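Local coordinates for putative capsular polysaccharide biosynthesis protein (Streptococcus pneumoniae serotype 4, PDB 6EWJ) that probably acts as a pyridoxal phosphate-dependent sugar aminotransferase in the biosynthesis of pneumococcal teichoic acid, at residues A[293-298]-A[395-400]. Numbering follows the deposited sequence.
Sequences DRYDSG and DYIIET
Ile398 projects from helix 391-409 and packs against the bare backbone at Gly298 on the long helix 268-299, away from the cofactor site, and the other side chains are arranged about it. With no side chain on Gly298, Ile398 CG2 comes within 3.7 Å of Gly298 CA, so the helix backbone itself is the packing surface. Ile398 CD1 lies 3.5 Å from Arg294 O, a carbonyl already engaged by Gly298 N within the helix. Tyr295 meets the isoleucines with its ring edge: CD1 is 3.7 Å from Ile398 CG1, while CE1 lies 3.8 Å from Ile397 CG2. Ile397 CD1 also touches the phenol oxygen, and Tyr321 stacks on the ring. Tyrosine suits this place because its C-H edge is apolar, while the hydroxyl at its tip can still hydrogen bond, here with Pro384 O.

On the other flank of Ile398, Arg294 leaves its helix with CG anti to the backbone N (chi1 -180°), runs straight through chi2, then bends at chi3. This long chain spans the gap, its CD passing beside Asp395 OD1, and the short aspartate offers the complementary charge. NH1 donates in the guanidinium plane to the syn lone pair of Asp395 OD1, at 2.8 Å and 159°, although the two planes are turned 46° apart. Apolar packing thus probably supplies most of the adhesion, while the partly exposed salt bridge at its margin adds directional pairing.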
loop_
_atom_site.group_PDB
_atom_site.type_symbol
_atom_site.label_atom_id
_atom_site.label_comp_id
_atom_site.label_asym_id
_atom_site.label_seq_id
_atom_site.Cartn_x
_atom_site.Cartn_y
_atom_site.Cartn_z
ATOM N N ASP A 293 0.274 31.955 -16.506
ATOM C CA ASP A 293 0.022 33.293 -17.046
ATOM C C ASP A 293 0.657 33.463 -18.432
ATOM O O ASP A 293 0.082 34.119 -19.289
ATOM C CB ASP A 293 0.490 34.382 -16.072
ATOM C CG ASP A 293 -0.310 34.389 -14.776
ATOM O OD1 ASP A 293 -1.454 33.872 -14.735
ATOM O OD2 ASP A 293 0.209 34.937 -13.788
ATOM N N ARG A 294 1.863 32.907 -18.626
ATOM C CA ARG A 294 2.567 33.024 -19.918
ATOM C C ARG A 294 1.803 32.247 -21.006
ATOM O O ARG A 294 1.537 32.772 -22.102
ATOM C CB ARG A 294 4.032 32.573 -19.776
ATOM C CG ARG A 294 4.860 32.659 -21.045
ATOM C CD ARG A 294 6.276 32.185 -20.818
ATOM N NE ARG A 294 7.027 33.239 -20.169
ATOM C CZ ARG A 294 7.699 34.217 -20.781
ATOM N NH1 ARG A 294 7.800 34.290 -22.109
ATOM N NH2 ARG A 294 8.298 35.122 -20.046
ATOM N N TYR A 295 1.382 31.025 -20.673
ATOM C CA TYR A 295 0.523 30.256 -21.588
ATOM C C TYR A 295 -0.786 31.013 -21.910
ATOM O O TYR A 295 -1.179 31.155 -23.076
ATOM C CB TYR A 295 0.149 28.887 -20.968
ATOM C CG TYR A 295 1.080 27.688 -21.122
ATOM C CD1 TYR A 295 1.726 27.411 -22.318
ATOM C CD2 TYR A 295 1.198 26.757 -20.079
ATOM C CE1 TYR A 295 2.521 26.265 -22.460
ATOM C CE2 TYR A 295 1.983 25.605 -20.206
ATOM C CZ TYR A 295 2.651 25.361 -21.395
ATOM O OH TYR A 295 3.385 24.216 -21.550
ATOM N N ASP A 296 -1.469 31.446 -20.850
ATOM C CA ASP A 296 -2.722 32.180 -20.987
ATOM C C ASP A 296 -2.572 33.384 -21.920
ATOM O O ASP A 296 -3.391 33.536 -22.827
ATOM C CB ASP A 296 -3.267 32.646 -19.646
ATOM C CG ASP A 296 -3.833 31.514 -18.798
ATOM O OD1 ASP A 296 -4.020 30.337 -19.271
ATOM O OD2 ASP A 296 -4.084 31.811 -17.611
ATOM N N SER A 297 -1.549 34.215 -21.742
ATOM C CA SER A 297 -1.387 35.377 -22.667
ATOM C C SER A 297 -1.048 34.900 -24.075
ATOM O O SER A 297 -1.569 35.405 -25.037
ATOM C CB SER A 297 -0.339 36.394 -22.206
ATOM O OG SER A 297 -0.340 36.581 -20.789
ATOM N N GLY A 298 -0.219 33.858 -24.173
ATOM C CA GLY A 298 0.113 33.237 -25.463
ATOM C C GLY A 298 -1.063 32.697 -26.284
ATOM O O GLY A 298 -1.112 32.900 -27.497
ATOM N N ASP A 395 7.409 29.316 -24.416
ATOM C CA ASP A 395 7.243 30.123 -25.642
ATOM C C ASP A 395 7.212 29.237 -26.876
ATOM O O ASP A 395 6.376 29.421 -27.762
ATOM C CB ASP A 395 8.344 31.171 -25.764
ATOM C CG ASP A 395 8.210 32.279 -24.726
ATOM O OD1 ASP A 395 7.170 32.376 -24.027
ATOM O OD2 ASP A 395 9.150 33.074 -24.609
ATOM N N TYR A 396 8.106 28.259 -26.904
ATOM C CA TYR A 396 8.135 27.269 -27.981
ATOM C C TYR A 396 6.844 26.437 -28.057
ATOM O O TYR A 396 6.313 26.248 -29.150
ATOM C CB TYR A 396 9.365 26.372 -27.832
ATOM C CG TYR A 396 9.444 25.290 -28.873
ATOM C CD1 TYR A 396 9.823 25.578 -30.181
ATOM C CD2 TYR A 396 9.140 23.958 -28.543
ATOM C CE1 TYR A 396 9.905 24.572 -31.144
ATOM C CE2 TYR A 396 9.219 22.951 -29.482
ATOM C CZ TYR A 396 9.597 23.258 -30.782
ATOM O OH TYR A 396 9.664 22.254 -31.710
ATOM N N ILE A 397 6.331 25.988 -26.912
ATOM C CA ILE A 397 5.072 25.210 -26.872
ATOM C C ILE A 397 3.894 26.075 -27.368
ATOM O O ILE A 397 3.089 25.622 -28.178
ATOM C CB ILE A 397 4.791 24.634 -25.452
ATOM C CG1 ILE A 397 5.815 23.536 -25.115
ATOM C CG2 ILE A 397 3.398 24.038 -25.351
ATOM C CD1 ILE A 397 5.920 23.188 -23.647
ATOM N N ILE A 398 3.809 27.311 -26.890
ATOM C CA ILE A 398 2.765 28.248 -27.349
ATOM C C ILE A 398 2.744 28.363 -28.886
ATOM O O ILE A 398 1.746 28.094 -29.544
ATOM C CB ILE A 398 2.956 29.644 -26.700
ATOM C CG1 ILE A 398 2.629 29.584 -25.216
ATOM C CG2 ILE A 398 2.053 30.714 -27.356
ATOM C CD1 ILE A 398 3.168 30.766 -24.443
ATOM N N GLU A 399 3.881 28.753 -29.445
ATOM C CA GLU A 399 3.928 29.051 -30.845
ATOM C C GLU A 399 3.764 27.739 -31.696
ATOM O O GLU A 399 3.016 27.748 -32.677
ATOM C CB GLU A 399 5.014 30.093 -31.188
ATOM C CG GLU A 399 6.336 29.472 -31.351
ATOM C CD GLU A 399 6.531 28.971 -32.780
ATOM O OE1 GLU A 399 5.748 28.101 -33.228
ATOM O OE2 GLU A 399 7.444 29.479 -33.476
ATOM N N THR A 400 4.357 26.613 -31.256
ATOM C CA THR A 400 4.214 25.298 -31.949
ATOM C C THR A 400 2.780 24.744 -31.912
ATOM O O THR A 400 2.262 24.286 -32.923
ATOM C CB THR A 400 5.180 24.232 -31.391
ATOM O OG1 THR A 400 6.532 24.700 -31.444
ATOM C CG2 THR A 400 5.082 22.936 -32.194
#